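Local coordinates for protein aminoglycoside N(3)-acetyltransferase, AAC(3)-IVa (Escherichia coli, PDB 6MN3) that catalyses acetyl transfer from acetyl-CoA to the 3-amino group of 2-deoxystreptamine antibiotics, probably conferring resistance to gentamicin, kanamycin, tobramycin, neomycin and apramycin, at residues Asp150-Leu155 with Arg224-Thr229; Cys192-Leu197 with Pro238-His243. One frame throughout, in Å; residues are numbered along the deposited sequence.

Contact 1: residues Asp150-Leu155 with Arg224-Thr229; sequences DANTTL and RDIVAT
Ile226 and Val227, from the first turns of helix 223-236, meet Asn152, Thr154 and Leu155 where the chain turns into helix 154-161. The helix is tied at Arg224, whose NE and NH2 donate to the carbonyl oxygens of His136 and Glu137 at the end of helix 131-137.

Ile226 then carries most of the contact. Its CD1 faces the Asn152 amide tip to tip, with Asn152 ND2 3.4 Å from Ile226 CD1. The other methyl, Ile226 CG2, is anti to the backbone N and set against three side chains: it lies 3.7 Å from both Asn152 ND2 and Leu155 CD2 and 3.8 Å from Thr154 CG2. Leu155 and Thr154 each cross Ile226 at about a right angle. Val142 of strand 141-145 touches Asn152, Thr154 and Ile226, so the central sheet contributes to the same packing.

Val227 adds one methyl, its CG2 3.7 Å from Thr154 CG2. Beyond it, Thr229 turns back on its own helix: Thr229 OG1 is 2.7 Å from Asp225 O, which it reaches from the face opposite to that used by Thr229 N.

The buried amide of Asn152 is served from its own side of the interface. ND2 donates to His149 ND1, and Asn152 OD1 accepts a weak capping bond from Thr154 N at 3.4 Å, with an N-H...O angle of 129°. The two segments therefore hold together by van der Waals packing, with methyl groups set against one another and against an amide whose polar bonds lie within its own loop.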
loop_
_atom_site.group_PDB
_atom_site.type_symbol
_atom_site.label_atom_id
_atom_site.label_comp_id
_atom_site.label_asym_id
_atom_site.label_seq_id
_atom_site.Cartn_x
_atom_site.Cartn_y
_atom_site.Cartn_z
ATOM N N ASP A 150 0.201 5.238 -8.068
ATOM C CA ASP A 150 1.578 5.493 -7.666
ATOM C C ASP A 150 1.831 5.086 -6.222
ATOM O O ASP A 150 2.990 4.908 -5.834
ATOM C CB ASP A 150 1.924 6.971 -7.867
ATOM C CG ASP A 150 1.035 7.894 -7.060
ATOM O OD1 ASP A 150 -0.100 7.494 -6.726
ATOM O OD2 ASP A 150 1.472 9.024 -6.759
ATOM N N ALA A 151 0.777 4.935 -5.423
ATOM C CA ALA A 151 0.883 4.434 -4.060
ATOM C C ALA A 151 0.525 2.959 -3.947
ATOM O O ALA A 151 0.583 2.404 -2.844
ATOM C CB ALA A 151 -0.011 5.255 -3.126
ATOM N N ASN A 152 0.155 2.313 -5.055
ATOM C CA ASN A 152 -0.176 0.892 -5.051
ATOM C C ASN A 152 1.079 0.056 -4.835
ATOM O O ASN A 152 1.714 -0.381 -5.800
ATOM C CB ASN A 152 -0.868 0.499 -6.358
ATOM C CG ASN A 152 -1.505 -0.877 -6.293
ATOM O OD1 ASN A 152 -1.283 -1.635 -5.349
ATOM N ND2 ASN A 152 -2.305 -1.205 -7.303
ATOM N N THR A 153 1.429 -0.176 -3.567
ATOM C CA THR A 153 2.669 -0.870 -3.235
ATOM C C THR A 153 2.731 -2.259 -3.864
ATOM O O THR A 153 3.821 -2.741 -4.198
ATOM C CB THR A 153 2.813 -0.954 -1.713
ATOM O OG1 THR A 153 2.961 0.366 -1.176
ATOM C CG2 THR A 153 4.019 -1.783 -1.317
ATOM N N THR A 154 1.575 -2.904 -4.057
ATOM C CA THR A 154 1.554 -4.238 -4.651
ATOM C C THR A 154 2.210 -4.254 -6.029
ATOM O O THR A 154 2.759 -5.283 -6.444
ATOM C CB THR A 154 0.112 -4.750 -4.724
ATOM O OG1 THR A 154 -0.436 -4.819 -3.400
ATOM C CG2 THR A 154 0.047 -6.135 -5.356
ATOM N N LEU A 155 2.193 -3.123 -6.738
ATOM C CA LEU A 155 2.875 -3.051 -8.026
ATOM C C LEU A 155 4.380 -3.238 -7.877
ATOM O O LEU A 155 5.020 -3.826 -8.756
ATOM C CB LEU A 155 2.564 -1.721 -8.710
ATOM C CG LEU A 155 1.170 -1.639 -9.337
ATOM C CD1 LEU A 155 0.921 -0.265 -9.938
ATOM C CD2 LEU A 155 0.993 -2.729 -10.385
ATOM N N ARG A 224 -4.494 -10.204 -6.380
ATOM C CA ARG A 224 -4.070 -11.135 -7.421
ATOM C C ARG A 224 -4.247 -10.541 -8.813
ATOM O O ARG A 224 -3.441 -10.816 -9.710
ATOM C CB ARG A 224 -4.841 -12.449 -7.300
ATOM C CG ARG A 224 -4.647 -13.161 -5.971
ATOM C CD ARG A 224 -3.716 -14.353 -6.108
ATOM N NE ARG A 224 -3.646 -15.137 -4.878
ATOM C CZ ARG A 224 -4.510 -16.092 -4.547
ATOM N NH1 ARG A 224 -5.518 -16.388 -5.356
ATOM N NH2 ARG A 224 -4.365 -16.753 -3.407
ATOM N N ASP A 225 -5.285 -9.726 -9.015
ATOM C CA ASP A 225 -5.466 -9.083 -10.312
ATOM C C ASP A 225 -4.400 -8.022 -10.561
ATOM O O ASP A 225 -3.961 -7.843 -11.702
ATOM C CB ASP A 225 -6.864 -8.472 -10.406
ATOM C CG ASP A 225 -7.946 -9.520 -10.575
ATOM O OD1 ASP A 225 -7.640 -10.614 -11.098
ATOM O OD2 ASP A 225 -9.104 -9.249 -10.190
ATOM N N ILE A 226 -3.975 -7.315 -9.511
ATOM C CA ILE A 226 -2.916 -6.319 -9.659
ATOM C C ILE A 226 -1.622 -6.986 -10.110
ATOM O O ILE A 226 -0.938 -6.506 -11.021
ATOM C CB ILE A 226 -2.716 -5.550 -8.342
ATOM C CG1 ILE A 226 -3.963 -4.744 -7.993
ATOM C CG2 ILE A 226 -1.501 -4.639 -8.431
ATOM C CD1 ILE A 226 -3.922 -4.144 -6.614
ATOM N N VAL A 227 -1.271 -8.105 -9.477
ATOM C CA VAL A 227 -0.015 -8.776 -9.790
ATOM C C VAL A 227 -0.084 -9.427 -11.167
ATOM O O VAL A 227 0.830 -9.280 -11.985
ATOM C CB VAL A 227 0.328 -9.800 -8.693
ATOM C CG1 VAL A 227 1.419 -10.750 -9.164
ATOM C CG2 VAL A 227 0.757 -9.080 -7.425
ATOM N N ALA A 228 -1.173 -10.147 -11.446
ATOM C CA ALA A 228 -1.288 -10.855 -12.718
ATOM C C ALA A 228 -1.289 -9.887 -13.894
ATOM O O ALA A 228 -0.630 -10.134 -14.911
ATOM C CB ALA A 228 -2.551 -11.714 -12.732
ATOM N N THR A 229 -2.026 -8.783 -13.776
ATOM C CA THR A 229 -2.064 -7.799 -14.852
ATOM C C THR A 229 -0.692 -7.180 -15.076
ATOM O O THR A 229 -0.234 -7.053 -16.218
ATOM C CB THR A 229 -3.099 -6.719 -14.534
ATOM O OG1 THR A 229 -4.380 -7.328 -14.338
ATOM C CG2 THR A 229 -3.189 -5.704 -15.666
#

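Contact 2: residues Cys192-Leu197 with Pro238-His243; sequences CERFAL and PLIFLH. With ZN (zinc ion), chain D.
Arg194 and Phe195 press on the 238-243 loop at its tightest points, with the CA atoms of Arg194 and Phe241 5.0 Å apart. The two phenyl rings form a T-shaped pair: the CE1 corner of Phe195 is directed at one face of Phe241, offset toward the rim, with ring planes at 72° and centroids 4.9 Å apart. Ile240 CG2 lies over the centre of the opposite face, so the Phe241 ring is sandwiched. Phe195 also meets His156 edge-to-face, which extends the packing to helix 154-161.

Arg194 crosses His243 obliquely. Its CG sits over the centre of the His243 ring, a CH-pi contact 3.9 Å from the centroid and 13° off the normal. Bends at chi2 (-102°) and chi3 bring CD and then NE round, and the guanidinium closes on one carbonyl: Arg194 NH2 donates to Ile240 O at 2.7 Å, whereas the bond from Arg194 NE to Ile240 O is weak. That carbonyl belongs to the type I turn Leu239-Leu242. The turn leads directly into His243, whose ND1 binds zinc at 2.2 Å in a three-cysteine, one-histidine site completed by Cys191, Cys249 and Cys252. Cys191 immediately precedes the 192-197 segment, so the metal and the arginine fasten the same two loops together.

A water spans the backbones, accepting from Arg194 N and donating to Phe241 O, 2.8 Å from each of these atoms.

Glu193 and Leu197, at the more solvent-accessible margins, bury far less surface here than Arg194 and Phe241. Exposed Glu193 touches the edge of the imidazole through CB, 3.6 Å from His243 CE1. Partly exposed Leu197 covers one guanidinium face of Arg194 with CD1, and that same Leu197 CD1 is 4.1 Å from Ile240 CG1.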
loop_
_atom_site.group_PDB
_atom_site.type_symbol
_atom_site.label_atom_id
_atom_site.label_comp_id
_atom_site.label_asym_id
_atom_site.label_seq_id
_atom_site.Cartn_x
_atom_site.Cartn_y
_atom_site.Cartn_z
ATOM N N CYS A 192 7.541 6.397 -9.602
ATOM C CA CYS A 192 6.283 5.666 -9.464
ATOM C C CYS A 192 5.121 6.330 -10.192
ATOM O O CYS A 192 3.979 5.871 -10.071
ATOM C CB CYS A 192 5.914 5.455 -7.990
ATOM S SG CYS A 192 7.131 4.521 -7.036
ATOM N N GLU A 193 5.378 7.398 -10.952
ATOM C CA GLU A 193 4.301 8.073 -11.668
ATOM C C GLU A 193 3.694 7.170 -12.733
ATOM O O GLU A 193 2.476 7.188 -12.949
ATOM C CB GLU A 193 4.820 9.366 -12.297
ATOM C CG GLU A 193 4.939 10.525 -11.325
ATOM C CD GLU A 193 5.761 11.669 -11.882
ATOM O OE1 GLU A 193 7.006 11.583 -11.848
ATOM O OE2 GLU A 193 5.161 12.654 -12.361
ATOM N N ARG A 194 4.524 6.367 -13.402
ATOM C CA ARG A 194 4.047 5.476 -14.452
ATOM C C ARG A 194 3.223 4.316 -13.916
ATOM O O ARG A 194 2.712 3.525 -14.717
ATOM C CB ARG A 194 5.228 4.943 -15.263
ATOM C CG ARG A 194 6.048 6.031 -15.943
ATOM C CD ARG A 194 5.705 6.136 -17.419
ATOM N NE ARG A 194 6.137 4.957 -18.163
ATOM C CZ ARG A 194 6.018 4.820 -19.479
ATOM N NH1 ARG A 194 5.479 5.792 -20.203
ATOM N NH2 ARG A 194 6.436 3.711 -20.072
ATOM N N PHE A 195 3.086 4.187 -12.593
ATOM C CA PHE A 195 2.156 3.212 -12.035
ATOM C C PHE A 195 0.719 3.504 -12.444
ATOM O O PHE A 195 -0.118 2.595 -12.417
ATOM C CB PHE A 195 2.256 3.186 -10.508
ATOM C CG PHE A 195 3.408 2.374 -9.983
ATOM C CD1 PHE A 195 4.332 1.808 -10.847
ATOM C CD2 PHE A 195 3.563 2.177 -8.620
ATOM C CE1 PHE A 195 5.392 1.062 -10.360
ATOM C CE2 PHE A 195 4.618 1.431 -8.127
ATOM C CZ PHE A 195 5.535 0.874 -8.998
ATOM N N ALA A 196 0.418 4.749 -12.825
ATOM C CA ALA A 196 -0.931 5.110 -13.242
ATOM C C ALA A 196 -1.364 4.384 -14.508
ATOM O O ALA A 196 -2.560 4.374 -14.824
ATOM C CB ALA A 196 -1.028 6.623 -13.446
ATOM N N LEU A 197 -0.423 3.786 -15.248
ATOM C CA LEU A 197 -0.796 2.967 -16.396
ATOM C C LEU A 197 -1.676 1.796 -15.982
ATOM O O LEU A 197 -2.570 1.391 -16.735
ATOM C CB LEU A 197 0.457 2.452 -17.107
ATOM C CG LEU A 197 1.385 3.480 -17.753
ATOM C CD1 LEU A 197 2.637 2.796 -18.279
ATOM C CD2 LEU A 197 0.668 4.227 -18.864
ATOM N N PRO A 238 9.937 -5.030 -19.655
ATOM C CA PRO A 238 10.449 -4.952 -18.276
ATOM C C PRO A 238 10.623 -3.529 -17.776
ATOM O O PRO A 238 10.656 -3.316 -16.558
ATOM C CB PRO A 238 11.796 -5.687 -18.358
ATOM C CG PRO A 238 11.695 -6.545 -19.581
ATOM C CD PRO A 238 10.846 -5.771 -20.543
ATOM N N LEU A 239 10.732 -2.549 -18.673
ATOM C CA LEU A 239 10.868 -1.146 -18.304
ATOM C C LEU A 239 9.597 -0.355 -18.603
ATOM O O LEU A 239 9.662 0.823 -18.964
ATOM C CB LEU A 239 12.066 -0.521 -19.018
ATOM C CG LEU A 239 13.335 -1.375 -19.054
ATOM C CD1 LEU A 239 14.440 -0.671 -19.826
ATOM C CD2 LEU A 239 13.797 -1.719 -17.645
ATOM N N ILE A 240 8.433 -0.994 -18.457
ATOM C CA ILE A 240 7.168 -0.324 -18.749
ATOM C C ILE A 240 6.897 0.792 -17.746
ATOM O O ILE A 240 6.306 1.823 -18.094
ATOM C CB ILE A 240 6.020 -1.353 -18.786
ATOM C CG1 ILE A 240 4.681 -0.672 -19.076
ATOM C CG2 ILE A 240 5.947 -2.132 -17.479
ATOM C CD1 ILE A 240 4.491 -0.290 -20.525
ATOM N N PHE A 241 7.329 0.620 -16.499
ATOM C CA PHE A 241 7.102 1.597 -15.446
ATOM C C PHE A 241 8.152 2.701 -15.414
ATOM O O PHE A 241 8.082 3.575 -14.543
ATOM C CB PHE A 241 7.060 0.897 -14.083
ATOM C CG PHE A 241 5.867 0.002 -13.893
ATOM C CD1 PHE A 241 4.624 0.366 -14.386
ATOM C CD2 PHE A 241 5.988 -1.201 -13.216
ATOM C CE1 PHE A 241 3.526 -0.455 -14.207
ATOM C CE2 PHE A 241 4.894 -2.025 -13.035
ATOM C CZ PHE A 241 3.661 -1.652 -13.532
ATOM N N LEU A 242 9.117 2.685 -16.329
ATOM C CA LEU A 242 10.196 3.664 -16.347
ATOM C C LEU A 242 9.866 4.785 -17.321
ATOM O O LEU A 242 9.504 4.528 -18.476
ATOM C CB LEU A 242 11.523 3.012 -16.738
ATOM C CG LEU A 242 12.168 2.052 -15.738
ATOM C CD1 LEU A 242 13.633 1.846 -16.093
ATOM C CD2 LEU A 242 12.019 2.565 -14.312
ATOM N N HIS A 243 9.988 6.023 -16.852
ATOM C CA HIS A 243 9.849 7.162 -17.742
ATOM C C HIS A 243 10.908 7.085 -18.838
ATOM O O HIS A 243 12.060 6.731 -18.560
ATOM C CB HIS A 243 9.999 8.475 -16.971
ATOM C CG HIS A 243 8.701 9.065 -16.522
ATOM N ND1 HIS A 243 8.270 9.006 -15.215
ATOM C CD2 HIS A 243 7.744 9.736 -17.205
ATOM C CE1 HIS A 243 7.101 9.612 -15.112
ATOM N NE2 HIS A 243 6.759 10.063 -16.305
HETATM ZN ZN ZN D . 9.928 8.797 -13.817
HETATM O O HOH W 1 7.196 5.608 -12.775
#

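Overall arrangement
From the N terminus, the chain reaches 150-155 just after strand 141-145 of the central sheet, then 192-197, 224-229 and 238-243. The contacts therefore cross. Contact 1 closes a loop of 68 residues, and contact 2 opens within it and closes its own loop of 40 only after contact 1 is complete. The first joins the start of helix 154-161 to helix 223-236; the second joins the segment leading into helix 197-204 to the loop after helix 223-236 that carries the zinc ligand His243. Their centres are about 12 Å apart and they touch directly, Leu155 CD1 lying 3.6 Å from Phe195 CG, so the two contacts share a border at Leu155 and Phe195.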